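Local coordinates for neutral proteinase inhibitor ScNPI (Streptomyces caespitosus, PDB 4HWX), which inhibits peptidases of two classes at once, serine peptidases among them, as a homodimeric single-domain protein of the subtilisin-inhibitor family, at the interface of chains A and B. Sequence-based numbering; all coordinates share one arbitrary frame. Chains: chain A/B, Neutral proteinase inhibitor ScNPI.

The interface of chains A and B. Residues chain A 8, 30-31, 37; chain B 29, 39.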
# COMPACT_ATOMS: atom_id res chain seq x y z
N ALA A 8 1.17 3.28 -7.54
CA ALA A 8 1.14 1.95 -6.95
C ALA A 8 0.40 2.02 -5.62
O ALA A 8 0.77 2.78 -4.73
CB ALA A 8 2.57 1.43 -6.76
N LEU A 30 -2.79 -2.50 -6.96
CA LEU A 30 -3.05 -1.78 -8.20
C LEU A 30 -1.85 -0.94 -8.60
O LEU A 30 -1.27 -0.21 -7.80
CB LEU A 30 -4.29 -0.88 -8.06
CG LEU A 30 -4.72 -0.16 -9.35
CD1 LEU A 30 -5.29 -1.13 -10.36
CD2 LEU A 30 -5.73 0.94 -9.06
N SER A 31 -1.48 -1.07 -9.87
CA SER A 31 -0.40 -0.31 -10.46
C SER A 31 -0.96 0.34 -11.70
O SER A 31 -1.70 -0.33 -12.43
CB SER A 31 0.79 -1.20 -10.78
OG SER A 31 1.75 -0.45 -11.50
N GLU A 37 -2.41 -3.04 -13.80
CA GLU A 37 -2.40 -4.42 -13.30
C GLU A 37 -2.39 -4.52 -11.78
O GLU A 37 -2.22 -3.52 -11.09
CB GLU A 37 -1.18 -5.20 -13.86
CG GLU A 37 0.16 -4.51 -13.67
CD GLU A 37 1.29 -5.25 -14.35
OE1 GLU A 37 1.77 -6.26 -13.78
OE2 GLU A 37 1.68 -4.84 -15.46
N THR B 29 4.25 -3.00 -6.30
CA THR B 29 3.14 -3.70 -5.66
C THR B 29 3.57 -5.15 -5.44
O THR B 29 4.42 -5.66 -6.18
CB THR B 29 1.85 -3.66 -6.48
OG1 THR B 29 2.10 -4.34 -7.72
CG2 THR B 29 1.29 -2.24 -6.68
N THR B 39 4.19 -5.60 -9.59
CA THR B 39 5.25 -4.95 -10.35
C THR B 39 6.60 -5.25 -9.70
O THR B 39 7.64 -4.96 -10.31
CB THR B 39 4.98 -3.46 -10.50
OG1 THR B 39 4.83 -2.89 -9.20
CG2 THR B 39 3.76 -3.19 -11.34
O HOH W 1 0.29 -4.39 -9.65
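The hydroxyl OG1 of B:Thr29 reaches chain A through water 1, which lies 2.7 Å from that OG1 and 3.0 Å from the backbone carbonyl O of A:Glu37. OG1 of B:Thr29 also accepts a nearly straight hydrogen bond from the amide N of B:Thr39 at 3.1 Å (163° at the hydrogen). In return, the amide N of B:Thr29 donates to OG1 of B:Thr39 at 3.0 Å, so the two threonines trade backbone N-H for side-chain hydroxyl in a reciprocal pair. Both hold OG1 between the backbone N and the carbonyl carbon (chi1 62° in B:Thr29), which leaves each CG2 methyl for the partner chain. The methyl CG2 of B:Thr29 points end-on between the backbone O of A:Leu30, at 3.4 Å, and CB of A:Ala8, at 3.9 Å. CG2 of B:Thr39 packs against the side chain of A:Ser31, 3.6 Å from its CB; there OG stands anti to the backbone N (chi1 173°) and also touches the methyl. Direct contact here is thus by van der Waals packing, with the polar link carried by water. An alanine at B:Thr29 would probably leave water 1 and the amide of B:Thr39 without their hydroxyl partner and open a gap beside A:Ala8. In the homodimer, strand 23-32 of chain B brings B:Thr29 against strands 8-15 and 23-32 of chain A, while B:Thr39 comes from a loop; the two-fold axis repeats the patch with chains exchanged.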